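Local coordinates for molybdopterin biosynthesis moeA protein (Pyrococcus horikoshii, PDB 1WU2), which probably acts in the last steps of molybdenum cofactor biosynthesis, where MoeA proteins promote insertion of molybdate into molybdopterin, at residues Ile21-Asp26 / Pro178-Pro183; Tyr61-Glu66 / Arg133-Gly138; Thr190-Ile195 / Leu233-Ser238. All coordinates share one frame; numbering follows the deposited sequence.

Contact 1 (Ile21-Asp26 / Pro178-Pro183); sequences INEIED and PVKVKP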
ATOM      1  N   ILE A  21      20.620  -7.836 -12.356  1.00 33.31           N
ATOM      2  CA  ILE A  21      20.417  -6.792 -11.350  1.00 33.85           C
ATOM      3  C   ILE A  21      20.929  -7.239  -9.978  1.00 34.27           C
ATOM      4  O   ILE A  21      20.570  -8.313  -9.491  1.00 34.38           O
ATOM      5  CB  ILE A  21      18.910  -6.423 -11.260  1.00 33.89           C
ATOM      6  CG1 ILE A  21      18.373  -5.962 -12.621  1.00 33.67           C
ATOM      7  CG2 ILE A  21      18.671  -5.352 -10.190  1.00 34.22           C
ATOM      8  CD1 ILE A  21      18.839  -4.586 -13.066  1.00 33.53           C
ATOM      9  N   ASN A  22      21.759  -6.402  -9.358  1.00 34.80           N
ATOM     10  CA  ASN A  22      22.303  -6.682  -8.030  1.00 35.20           C
ATOM     11  C   ASN A  22      21.673  -5.797  -6.958  1.00 35.48           C
ATOM     12  O   ASN A  22      21.172  -4.710  -7.252  1.00 35.24           O
ATOM     13  CB  ASN A  22      23.819  -6.476  -8.027  1.00 35.34           C
ATOM     14  CG  ASN A  22      24.532  -7.382  -9.013  1.00 35.51           C
ATOM     15  OD1 ASN A  22      24.352  -8.598  -8.998  1.00 35.70           O
ATOM     16  ND2 ASN A  22      25.344  -6.790  -9.880  1.00 36.03           N
ATOM     17  N   GLU A  23      21.702  -6.278  -5.716  1.00 35.96           N
ATOM     18  CA  GLU A  23      21.282  -5.480  -4.572  1.00 36.36           C
ATOM     19  C   GLU A  23      22.277  -4.339  -4.372  1.00 36.74           C
ATOM     20  O   GLU A  23      23.474  -4.578  -4.235  1.00 36.68           O
ATOM     21  CB  GLU A  23      21.203  -6.338  -3.304  1.00 36.38           C
ATOM     22  CG  GLU A  23      20.512  -5.645  -2.135  1.00 36.54           C
ATOM     23  CD  GLU A  23      20.315  -6.553  -0.936  1.00 36.53           C
ATOM     24  OE1 GLU A  23      19.648  -7.598  -1.080  1.00 37.01           O
ATOM     25  OE2 GLU A  23      20.823  -6.222   0.155  1.00 36.28           O
ATOM     26  N   ILE A  24      21.780  -3.105  -4.398  1.00 37.25           N
ATOM     27  CA  ILE A  24      22.588  -1.932  -4.065  1.00 37.77           C
ATOM     28  C   ILE A  24      23.183  -2.084  -2.659  1.00 38.00           C
ATOM     29  O   ILE A  24      22.499  -2.519  -1.732  1.00 37.95           O
ATOM     30  CB  ILE A  24      21.738  -0.632  -4.198  1.00 37.88           C
ATOM     31  CG1 ILE A  24      21.681  -0.192  -5.664  1.00 38.13           C
ATOM     32  CG2 ILE A  24      22.300   0.507  -3.343  1.00 38.30           C
ATOM     33  CD1 ILE A  24      20.614   0.848  -5.953  1.00 38.09           C
ATOM     34  N   GLU A  25      24.456  -1.723  -2.517  1.00 38.45           N
ATOM     35  CA  GLU A  25      25.182  -1.880  -1.253  1.00 38.79           C
ATOM     36  C   GLU A  25      24.945  -0.690  -0.331  1.00 38.62           C
ATOM     37  O   GLU A  25      24.831  -0.856   0.882  1.00 38.79           O
ATOM     38  CB  GLU A  25      26.695  -2.007  -1.483  1.00 38.96           C
ATOM     39  CG  GLU A  25      27.133  -2.952  -2.595  1.00 40.02           C
ATOM     40  CD  GLU A  25      28.417  -2.489  -3.266  1.00 41.44           C
ATOM     41  OE1 GLU A  25      29.504  -2.697  -2.680  1.00 42.52           O
ATOM     42  OE2 GLU A  25      28.342  -1.908  -4.374  1.00 42.02           O
ATOM     43  N   ASP A  26      24.885   0.503  -0.916  1.00 38.52           N
ATOM     44  CA  ASP A  26      24.877   1.753  -0.156  1.00 38.53           C
ATOM     45  C   ASP A  26      23.679   1.869   0.784  1.00 38.27           C
ATOM     46  O   ASP A  26      22.556   1.536   0.410  1.00 38.35           O
ATOM     47  CB  ASP A  26      24.880   2.955  -1.108  1.00 38.72           C
ATOM     48  CG  ASP A  26      26.186   3.100  -1.876  1.00 39.38           C
ATOM     49  OD1 ASP A  26      26.973   2.128  -1.929  1.00 39.68           O
ATOM     50  OD2 ASP A  26      26.505   4.158  -2.463  1.00 40.33           O
ATOM     51  N   PRO A 178      19.125   2.756   9.844  1.00 30.17           N
ATOM     52  CA  PRO A 178      19.779   2.460   8.563  1.00 29.98           C
ATOM     53  C   PRO A 178      18.834   1.822   7.540  1.00 29.73           C
ATOM     54  O   PRO A 178      18.236   0.786   7.816  1.00 29.77           O
ATOM     55  CB  PRO A 178      20.900   1.487   8.951  1.00 30.04           C
ATOM     56  CG  PRO A 178      20.472   0.883  10.240  1.00 30.23           C
ATOM     57  CD  PRO A 178      19.629   1.897  10.932  1.00 30.07           C
ATOM     58  N   VAL A 179      18.711   2.458   6.378  1.00 29.39           N
ATOM     59  CA  VAL A 179      17.901   1.957   5.271  1.00 29.12           C
ATOM     60  C   VAL A 179      18.694   2.017   3.966  1.00 28.97           C
ATOM     61  O   VAL A 179      19.681   2.742   3.861  1.00 29.10           O
ATOM     62  CB  VAL A 179      16.587   2.765   5.113  1.00 29.11           C
ATOM     63  CG1 VAL A 179      15.689   2.570   6.321  1.00 28.54           C
ATOM     64  CG2 VAL A 179      16.866   4.254   4.881  1.00 29.14           C
ATOM     65  N   LYS A 180      18.259   1.255   2.969  1.00 28.63           N
ATOM     66  CA  LYS A 180      18.900   1.274   1.660  1.00 28.42           C
ATOM     67  C   LYS A 180      18.692   2.630   0.986  1.00 28.20           C
ATOM     68  O   LYS A 180      17.635   3.252   1.124  1.00 27.73           O
ATOM     69  CB  LYS A 180      18.337   0.172   0.758  1.00 28.36           C
ATOM     70  CG  LYS A 180      18.584  -1.244   1.253  1.00 28.40           C
ATOM     71  CD  LYS A 180      19.982  -1.729   0.926  1.00 28.22           C
ATOM     72  CE  LYS A 180      20.072  -3.243   0.998  1.00 28.07           C
ATOM     73  NZ  LYS A 180      21.448  -3.731   0.721  1.00 27.84           N
ATOM     74  N   VAL A 181      19.718   3.080   0.268  1.00 28.14           N
ATOM     75  CA  VAL A 181      19.609   4.244  -0.599  1.00 28.18           C
ATOM     76  C   VAL A 181      18.662   3.882  -1.735  1.00 28.12           C
ATOM     77  O   VAL A 181      18.733   2.776  -2.276  1.00 28.15           O
ATOM     78  CB  VAL A 181      20.991   4.662  -1.164  1.00 28.14           C
ATOM     79  CG1 VAL A 181      20.846   5.665  -2.308  1.00 28.13           C
ATOM     80  CG2 VAL A 181      21.861   5.243  -0.056  1.00 28.39           C
ATOM     81  N   LYS A 182      17.766   4.806  -2.068  1.00 28.15           N
ATOM     82  CA  LYS A 182      16.803   4.611  -3.143  1.00 28.19           C
ATOM     83  C   LYS A 182      17.543   4.511  -4.468  1.00 28.43           C
ATOM     84  O   LYS A 182      18.321   5.408  -4.799  1.00 28.59           O
ATOM     85  CB  LYS A 182      15.827   5.783  -3.213  1.00 28.05           C
ATOM     86  CG  LYS A 182      14.986   5.976  -1.972  1.00 28.02           C
ATOM     87  CD  LYS A 182      13.848   6.946  -2.242  1.00 28.09           C
ATOM     88  CE  LYS A 182      13.011   7.191  -1.003  1.00 28.03           C
ATOM     89  NZ  LYS A 182      11.825   8.028  -1.322  1.00 28.03           N
ATOM     90  N   PRO A 183      17.317   3.437  -5.226  1.00 28.60           N
ATOM     91  CA  PRO A 183      17.905   3.322  -6.563  1.00 28.71           C
ATOM     92  C   PRO A 183      17.476   4.490  -7.437  1.00 28.88           C
ATOM     93  O   PRO A 183      16.290   4.804  -7.505  1.00 28.94           O
ATOM     94  CB  PRO A 183      17.318   2.010  -7.104  1.00 28.74           C
ATOM     95  CG  PRO A 183      16.881   1.251  -5.912  1.00 28.70           C
ATOM     96  CD  PRO A 183      16.495   2.262  -4.888  1.00 28.56           C
TER

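Contact 2 (Tyr61-Glu66 / Arg133-Gly138); sequences YAIRAE and RPVAPG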
ATOM      1  N   TYR A  61      -0.673 -10.508  45.431  1.00 38.92           N
ATOM      2  CA  TYR A  61       0.311 -10.987  46.395  1.00 39.33           C
ATOM      3  C   TYR A  61       1.313 -11.909  45.702  1.00 39.70           C
ATOM      4  O   TYR A  61       0.931 -12.917  45.112  1.00 39.44           O
ATOM      5  CB  TYR A  61      -0.385 -11.740  47.530  1.00 39.39           C
ATOM      6  CG  TYR A  61      -1.309 -10.872  48.352  1.00 39.49           C
ATOM      7  CD1 TYR A  61      -0.819 -10.093  49.395  1.00 39.69           C
ATOM      8  CD2 TYR A  61      -2.672 -10.823  48.079  1.00 39.75           C
ATOM      9  CE1 TYR A  61      -1.664  -9.288  50.148  1.00 39.90           C
ATOM     10  CE2 TYR A  61      -3.524 -10.025  48.824  1.00 40.05           C
ATOM     11  CZ  TYR A  61      -3.015  -9.259  49.858  1.00 40.24           C
ATOM     12  OH  TYR A  61      -3.857  -8.464  50.600  1.00 41.06           O
ATOM     13  N   ALA A  62       2.593 -11.554  45.773  1.00 40.28           N
ATOM     14  CA  ALA A  62       3.655 -12.374  45.211  1.00 40.78           C
ATOM     15  C   ALA A  62       3.903 -13.591  46.103  1.00 41.38           C
ATOM     16  O   ALA A  62       4.386 -13.459  47.224  1.00 41.38           O
ATOM     17  CB  ALA A  62       4.926 -11.551  45.055  1.00 40.76           C
ATOM     18  N   ILE A  63       3.556 -14.773  45.598  1.00 42.26           N
ATOM     19  CA  ILE A  63       3.659 -16.014  46.360  1.00 43.05           C
ATOM     20  C   ILE A  63       4.564 -17.011  45.651  1.00 44.28           C
ATOM     21  O   ILE A  63       5.155 -16.704  44.617  1.00 44.13           O
ATOM     22  CB  ILE A  63       2.251 -16.630  46.560  1.00 42.84           C
ATOM     23  CG1 ILE A  63       1.619 -17.000  45.212  1.00 42.54           C
ATOM     24  CG2 ILE A  63       1.352 -15.660  47.317  1.00 42.44           C
ATOM     25  CD1 ILE A  63       0.464 -17.972  45.324  1.00 42.24           C
ATOM     26  N   ARG A  64       4.671 -18.204  46.229  1.00 45.93           N
ATOM     27  CA  ARG A  64       5.260 -19.345  45.548  1.00 47.34           C
ATOM     28  C   ARG A  64       4.110 -20.143  44.958  1.00 48.72           C
ATOM     29  O   ARG A  64       3.178 -20.506  45.674  1.00 49.03           O
ATOM     30  CB  ARG A  64       6.043 -20.226  46.523  1.00 47.44           C
ATOM     31  CG  ARG A  64       6.976 -19.475  47.461  1.00 48.00           C
ATOM     32  CD  ARG A  64       8.314 -19.157  46.842  1.00 49.11           C
ATOM     33  NE  ARG A  64       9.151 -20.353  46.733  1.00 50.35           N
ATOM     34  CZ  ARG A  64      10.225 -20.614  47.482  1.00 51.36           C
ATOM     35  NH1 ARG A  64      10.636 -19.765  48.420  1.00 51.76           N
ATOM     36  NH2 ARG A  64      10.900 -21.740  47.286  1.00 51.74           N
ATOM     37  N   ALA A  65       4.162 -20.395  43.654  1.00 50.58           N
ATOM     38  CA  ALA A  65       3.178 -21.245  42.991  1.00 52.07           C
ATOM     39  C   ALA A  65       3.165 -22.635  43.625  1.00 53.47           C
ATOM     40  O   ALA A  65       2.108 -23.237  43.792  1.00 53.72           O
ATOM     41  CB  ALA A  65       3.488 -21.345  41.499  1.00 52.21           C
ATOM     42  N   GLU A  66       4.351 -23.115  43.997  1.00 55.12           N
ATOM     43  CA  GLU A  66       4.531 -24.448  44.576  1.00 56.22           C
ATOM     44  C   GLU A  66       3.731 -24.649  45.868  1.00 56.69           C
ATOM     45  O   GLU A  66       3.284 -25.757  46.157  1.00 56.82           O
ATOM     46  CB  GLU A  66       6.021 -24.704  44.857  1.00 56.51           C
ATOM     47  CG  GLU A  66       6.884 -24.921  43.614  1.00 57.40           C
ATOM     48  CD  GLU A  66       7.184 -23.636  42.853  1.00 58.36           C
ATOM     49  OE1 GLU A  66       7.590 -22.632  43.487  1.00 58.89           O
ATOM     50  OE2 GLU A  66       7.013 -23.630  41.615  1.00 59.06           O
ATOM     51  N   ARG A 133      -7.471 -22.157  45.279  1.00 46.15           N
ATOM     52  CA  ARG A 133      -7.154 -22.888  44.052  1.00 45.57           C
ATOM     53  C   ARG A 133      -5.663 -22.826  43.711  1.00 44.68           C
ATOM     54  O   ARG A 133      -4.987 -21.859  44.060  1.00 44.55           O
ATOM     55  CB  ARG A 133      -7.969 -22.324  42.885  1.00 45.75           C
ATOM     56  CG  ARG A 133      -9.188 -23.152  42.517  1.00 46.68           C
ATOM     57  CD  ARG A 133     -10.462 -22.726  43.223  1.00 48.08           C
ATOM     58  NE  ARG A 133     -11.473 -23.784  43.252  1.00 49.40           N
ATOM     59  CZ  ARG A 133     -12.756 -23.595  43.567  1.00 50.50           C
ATOM     60  NH1 ARG A 133     -13.212 -22.386  43.888  1.00 50.95           N
ATOM     61  NH2 ARG A 133     -13.596 -24.625  43.561  1.00 51.07           N
ATOM     62  N   PRO A 134      -5.148 -23.848  43.022  1.00 43.67           N
ATOM     63  CA  PRO A 134      -3.727 -23.874  42.653  1.00 43.04           C
ATOM     64  C   PRO A 134      -3.312 -22.755  41.698  1.00 42.30           C
ATOM     65  O   PRO A 134      -3.986 -22.497  40.699  1.00 42.24           O
ATOM     66  CB  PRO A 134      -3.553 -25.246  41.986  1.00 43.08           C
ATOM     67  CG  PRO A 134      -4.731 -26.039  42.416  1.00 43.31           C
ATOM     68  CD  PRO A 134      -5.847 -25.058  42.555  1.00 43.67           C
ATOM     69  N   VAL A 135      -2.195 -22.111  42.025  1.00 41.36           N
ATOM     70  CA  VAL A 135      -1.633 -21.026  41.240  1.00 40.70           C
ATOM     71  C   VAL A 135      -0.483 -21.576  40.401  1.00 40.13           C
ATOM     72  O   VAL A 135       0.390 -22.274  40.916  1.00 40.16           O
ATOM     73  CB  VAL A 135      -1.118 -19.895  42.163  1.00 40.63           C
ATOM     74  CG1 VAL A 135      -0.421 -18.797  41.363  1.00 40.43           C
ATOM     75  CG2 VAL A 135      -2.268 -19.318  42.977  1.00 40.61           C
ATOM     76  N   ALA A 136      -0.489 -21.262  39.109  1.00 39.46           N
ATOM     77  CA  ALA A 136       0.556 -21.713  38.194  1.00 38.95           C
ATOM     78  C   ALA A 136       1.834 -20.894  38.385  1.00 38.50           C
ATOM     79  O   ALA A 136       1.759 -19.711  38.715  1.00 38.17           O
ATOM     80  CB  ALA A 136       0.079 -21.595  36.758  1.00 38.89           C
ATOM     81  N   PRO A 137       2.999 -21.518  38.197  1.00 38.01           N
ATOM     82  CA  PRO A 137       4.258 -20.768  38.118  1.00 37.69           C
ATOM     83  C   PRO A 137       4.242 -19.788  36.945  1.00 37.32           C
ATOM     84  O   PRO A 137       3.967 -20.182  35.814  1.00 37.32           O
ATOM     85  CB  PRO A 137       5.313 -21.862  37.900  1.00 37.64           C
ATOM     86  CG  PRO A 137       4.675 -23.115  38.381  1.00 37.92           C
ATOM     87  CD  PRO A 137       3.223 -22.971  38.084  1.00 37.97           C
ATOM     88  N   GLY A 138       4.512 -18.520  37.233  1.00 36.95           N
ATOM     89  CA  GLY A 138       4.529 -17.476  36.223  1.00 36.60           C
ATOM     90  C   GLY A 138       3.176 -16.816  36.030  1.00 36.23           C
ATOM     91  O   GLY A 138       2.995 -16.050  35.086  1.00 36.25           O
TER

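Contact 3 (Thr190-Ile195 / Leu233-Ser238); sequences TGSELI and LPDDES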
ATOM      1  N   THR A 190      10.692   9.202 -25.600  1.00 37.34           N
ATOM      2  CA  THR A 190      11.094   9.369 -27.001  1.00 38.05           C
ATOM      3  C   THR A 190       9.865   9.467 -27.903  1.00 38.54           C
ATOM      4  O   THR A 190       8.879   8.758 -27.694  1.00 38.45           O
ATOM      5  CB  THR A 190      12.018   8.191 -27.437  1.00 38.12           C
ATOM      6  OG1 THR A 190      13.395   8.573 -27.317  1.00 38.65           O
ATOM      7  CG2 THR A 190      11.874   7.844 -28.918  1.00 38.40           C
ATOM      8  N   GLY A 191       9.939  10.339 -28.910  1.00 39.24           N
ATOM      9  CA  GLY A 191       8.853  10.537 -29.859  1.00 39.82           C
ATOM     10  C   GLY A 191       8.661  11.992 -30.250  1.00 40.43           C
ATOM     11  O   GLY A 191       8.406  12.834 -29.389  1.00 40.40           O
ATOM     12  N   SER A 192       8.777  12.280 -31.548  1.00 41.27           N
ATOM     13  CA  SER A 192       8.567  13.631 -32.088  1.00 41.98           C
ATOM     14  C   SER A 192       7.084  13.988 -32.072  1.00 42.72           C
ATOM     15  O   SER A 192       6.709  15.161 -32.038  1.00 42.79           O
ATOM     16  CB  SER A 192       9.093  13.732 -33.523  1.00 41.96           C
ATOM     17  OG  SER A 192      10.291  12.999 -33.695  1.00 42.15           O
ATOM     18  N   GLU A 193       6.258  12.950 -32.151  1.00 43.72           N
ATOM     19  CA  GLU A 193       4.814  13.024 -31.914  1.00 44.52           C
ATOM     20  C   GLU A 193       4.424  13.652 -30.570  1.00 45.29           C
ATOM     21  O   GLU A 193       3.409  14.340 -30.479  1.00 45.28           O
ATOM     22  CB  GLU A 193       4.209  11.613 -31.986  1.00 44.58           C
ATOM     23  CG  GLU A 193       5.132  10.508 -31.471  1.00 44.89           C
ATOM     24  CD  GLU A 193       4.400   9.315 -30.896  1.00 45.78           C
ATOM     25  OE1 GLU A 193       3.161   9.223 -31.051  1.00 46.24           O
ATOM     26  OE2 GLU A 193       5.079   8.458 -30.285  1.00 46.91           O
ATOM     27  N   LEU A 194       5.223  13.408 -29.535  1.00 46.30           N
ATOM     28  CA  LEU A 194       4.846  13.770 -28.165  1.00 47.11           C
ATOM     29  C   LEU A 194       4.911  15.273 -27.864  1.00 48.01           C
ATOM     30  O   LEU A 194       5.769  15.989 -28.378  1.00 48.26           O
ATOM     31  CB  LEU A 194       5.694  12.983 -27.161  1.00 47.05           C
ATOM     32  CG  LEU A 194       5.444  11.470 -27.221  1.00 46.80           C
ATOM     33  CD1 LEU A 194       6.617  10.698 -26.664  1.00 46.68           C
ATOM     34  CD2 LEU A 194       4.163  11.096 -26.483  1.00 46.67           C
ATOM     35  N   ILE A 195       3.987  15.721 -27.015  1.00 49.07           N
ATOM     36  CA  ILE A 195       3.826  17.130 -26.656  1.00 49.97           C
ATOM     37  C   ILE A 195       3.410  17.237 -25.181  1.00 50.87           C
ATOM     38  O   ILE A 195       2.737  16.354 -24.661  1.00 50.80           O
ATOM     39  CB  ILE A 195       2.778  17.801 -27.604  1.00 50.01           C
ATOM     40  CG1 ILE A 195       3.031  19.307 -27.741  1.00 50.09           C
ATOM     41  CG2 ILE A 195       1.341  17.524 -27.147  1.00 49.88           C
ATOM     42  CD1 ILE A 195       3.297  19.743 -29.166  1.00 50.10           C
ATOM     43  N   LEU A 233      12.433  13.592 -25.755  1.00 50.11           N
ATOM     44  CA  LEU A 233      13.428  13.776 -26.809  1.00 51.19           C
ATOM     45  C   LEU A 233      12.799  13.495 -28.175  1.00 52.15           C
ATOM     46  O   LEU A 233      11.856  12.712 -28.263  1.00 52.23           O
ATOM     47  CB  LEU A 233      14.603  12.818 -26.593  1.00 51.22           C
ATOM     48  CG  LEU A 233      15.757  13.250 -25.682  1.00 51.39           C
ATOM     49  CD1 LEU A 233      15.290  14.040 -24.464  1.00 51.55           C
ATOM     50  CD2 LEU A 233      16.539  12.021 -25.247  1.00 51.40           C
ATOM     51  N   PRO A 234      13.311  14.113 -29.239  1.00 53.37           N
ATOM     52  CA  PRO A 234      12.841  13.787 -30.592  1.00 54.08           C
ATOM     53  C   PRO A 234      13.443  12.478 -31.103  1.00 54.84           C
ATOM     54  O   PRO A 234      14.432  11.997 -30.545  1.00 54.94           O
ATOM     55  CB  PRO A 234      13.328  14.973 -31.443  1.00 54.10           C
ATOM     56  CG  PRO A 234      14.056  15.903 -30.506  1.00 53.90           C
ATOM     57  CD  PRO A 234      14.364  15.144 -29.259  1.00 53.40           C
ATOM     58  N   ASP A 235      12.838  11.913 -32.144  1.00 55.70           N
ATOM     59  CA  ASP A 235      13.383  10.739 -32.822  1.00 56.32           C
ATOM     60  C   ASP A 235      14.625  11.153 -33.612  1.00 56.71           C
ATOM     61  O   ASP A 235      14.532  11.587 -34.763  1.00 56.81           O
ATOM     62  CB  ASP A 235      12.338  10.110 -33.752  1.00 56.47           C
ATOM     63  CG  ASP A 235      11.194   9.453 -32.992  1.00 56.98           C
ATOM     64  OD1 ASP A 235      10.018   9.698 -33.348  1.00 57.12           O
ATOM     65  OD2 ASP A 235      11.374   8.673 -32.029  1.00 57.68           O
ATOM     66  N   ASP A 236      15.785  11.026 -32.973  1.00 57.16           N
ATOM     67  CA  ASP A 236      17.054  11.467 -33.543  1.00 57.54           C
ATOM     68  C   ASP A 236      18.193  10.698 -32.875  1.00 57.69           C
ATOM     69  O   ASP A 236      18.421  10.853 -31.679  1.00 57.70           O
ATOM     70  CB  ASP A 236      17.227  12.973 -33.328  1.00 57.64           C
ATOM     71  CG  ASP A 236      18.411  13.541 -34.085  1.00 58.06           C
ATOM     72  OD1 ASP A 236      19.561  13.345 -33.633  1.00 58.60           O
ATOM     73  OD2 ASP A 236      18.287  14.202 -35.138  1.00 58.50           O
ATOM     74  N   GLU A 237      18.906   9.884 -33.652  1.00 57.82           N
ATOM     75  CA  GLU A 237      19.925   8.973 -33.115  1.00 57.93           C
ATOM     76  C   GLU A 237      20.996   9.668 -32.267  1.00 57.77           C
ATOM     77  O   GLU A 237      21.402   9.146 -31.229  1.00 57.76           O
ATOM     78  CB  GLU A 237      20.596   8.192 -34.252  1.00 58.06           C
ATOM     79  CG  GLU A 237      21.462   7.027 -33.786  1.00 58.62           C
ATOM     80  CD  GLU A 237      22.263   6.400 -34.913  1.00 59.16           C
ATOM     81  OE1 GLU A 237      23.485   6.194 -34.732  1.00 59.51           O
ATOM     82  OE2 GLU A 237      21.673   6.114 -35.977  1.00 59.34           O
ATOM     83  N   SER A 238      21.451  10.837 -32.713  1.00 57.62           N
ATOM     84  CA  SER A 238      22.496  11.579 -32.005  1.00 57.52           C
ATOM     85  C   SER A 238      22.049  12.009 -30.607  1.00 57.26           C
ATOM     86  O   SER A 238      22.787  11.851 -29.633  1.00 57.17           O
ATOM     87  CB  SER A 238      22.918  12.813 -32.808  1.00 57.52           C
ATOM     88  OG  SER A 238      24.122  13.357 -32.296  1.00 57.77           O
TER

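Contact 1 (Ile21-Asp26 / Pro178-Pro183)
Lys180 and Val181 meet the loop carrying Glu23, Ile24 and Asp26 at one end of the two-stranded antiparallel sheet formed by strands 27-31 and 176-180. Val181 N donates to Asp26 O at 3.2 Å, and the N-H...O angle of 179° makes the bond straight. Since Val179 and Glu28 are also joined by a backbone hydrogen bond, this bond carries the pairing just past the assigned strands.

The polar side-chain part converges on one ammonium group. Lys180 bends at chi2 (-80°), which swings CD out of the extended zigzag of CA, CB and CG; from there the chain runs extended and crosses Glu23 at about a right angle. NZ forms a salt bridge with Glu23 OE2 at 2.6 Å, meeting the oxygen on its anti side and somewhat out of the carboxylate plane. It also donates to Ile24 O at 2.9 Å, nearly along the C=O axis. Glu23 OE2 has a second salt-bridge partner in Lys157, and two positive charges around it would be expected to stabilise its anionic form. A methionine in place of Lys180 would probably leave Ile24 O without this donor and strip Glu23 of one of its two cationic mates.

The side chains of the same residues, Ile24 and Asp26, make the apolar contacts. Val181 CG2 packs on Asp26 CB at 3.9 Å. Met318, near the end of helix 300-319, touches both Ile24 and Pro183, joining this loop to the helix. Between those two residues, Ile24 CD1 rests on the proline ring, 3.7 Å from Pro183 CB and 3.8 Å from Pro183 CG.

Contact 2 (Tyr61-Glu66 / Arg133-Gly138)
Ala65 O and Val135 N both bond to Thr68 OG1, which accepts from the amide and donates to the carbonyl, so one hydroxyl bridges two residues that also touch each other. No hydrogen bond joins the two segments directly: Ala65 O and Val135 O, 3.5 Å apart, are two acceptors and cannot pair. Asn114 is a second bridge, since its OD1 accepts from Ala65 N, its ND2 donates to Glu66 OE2, and its backbone bonds to both Ile63 and Gly138.

The direct contact is therefore van der Waals packing. Ala65 CB is pressed against the backbone of 135-137, at 3.3 Å from Val135 O and 3.3 Å from Pro137 N. The same methyl sits over the face of the Pro137 ring, 3.8 Å from Pro137 CG. On the same side of the ring, beyond its CG end, Glu66 OE2 comes within 4.0 Å of Pro137 CG, its chain bent at chi2 and its polar end held by Asn114.

Deeper in, Ile63 and Val135 reach toward each other tip to tip, with Ile63 CD1 3.8 Å from Val135 CG2. Chi1 of Ile63 (63°) sets CG1 in the crowded position between backbone N and carbonyl carbon, and an anti chi2 (162°) carries CD1 on to Val135.

The loop following strand 128-131 thus packs over the end of inner strand 60-63 and, through Val135 on Ala115 and Ile117, against the outermost strand 115-118, capping a mixed six-stranded beta-sheet in the MoeA N-terminal region.

Contact 3 (Thr190-Ile195 / Leu233-Ser238)
Leu233, the last residue of edge strand 226-233, pairs with Thr190 in a parallel beta bridge, and Leu233 O accepts from Gly191 N in a hydrogen bond of 3.1 Å. Its side chain lies on the same sheet face as that of Thr190, and both touch Ile240. Pro234 follows, its CA 4.1 Å from Ser192 OG.

Asp235 carries most of the polar contact. Its N donates to Ser192 OG at 3.2 Å, with an N-H...O angle of 165°. Its carboxylate turns back to the other loop: OD1 accepts two weak bonds, from Ser192 N at 3.4 Å and from Ser192 OG at 3.3 Å. Backbone and side chain of each residue thus engage the other. OD2 lies 3.3 Å from Thr190 CG2, the two side chains crossing at about a right angle. A CB on Gly191 would clash with Leu194 CD1 of its own turn, and its backbone angles (141°/121°) would also jam it against the preceding carbonyl O.

The end of the Asp236 side chain leads away from 190-195 to the N-cap position of helix 237-240, where Asp236 OD1 accepts a weak capping bond from Ser238 N at 3.3 Å.

Loops after two neighbouring parallel strands are thus tied at one end of the sheet in the probable molybdopterin-binding domain. Ser192 and Asp235 also pack on Ala87 of the second subunit. The chemistry of the Ser192-Asp235 pair implies a reciprocal but modest polar join, in which Ser192 OG both accepts from Asp235 N and donates weakly to Asp235 OD1.

From the N terminus, the chain leaves helix 10-20, runs through 21-26 and does not return to it until 178-183, so contact 1 closes a long loop and ties the segment after helix 10-20 to the end of strand 176-180. Contact 2 closes a shorter loop between 61-66 and 133-138, wholly within that span; its centre is about 52 Å from that of contact 1, at the outlying six-stranded sheet. After contact 1 closes, strand 184-190 leads into contact 3, which follows in series and ties two neighbouring parallel strand ends in the probable molybdopterin-binding domain. Contacts 2 and 3 lie on opposite sides of the chain's centre, their centres about 80 Å apart. None of the three contacts cross or touch.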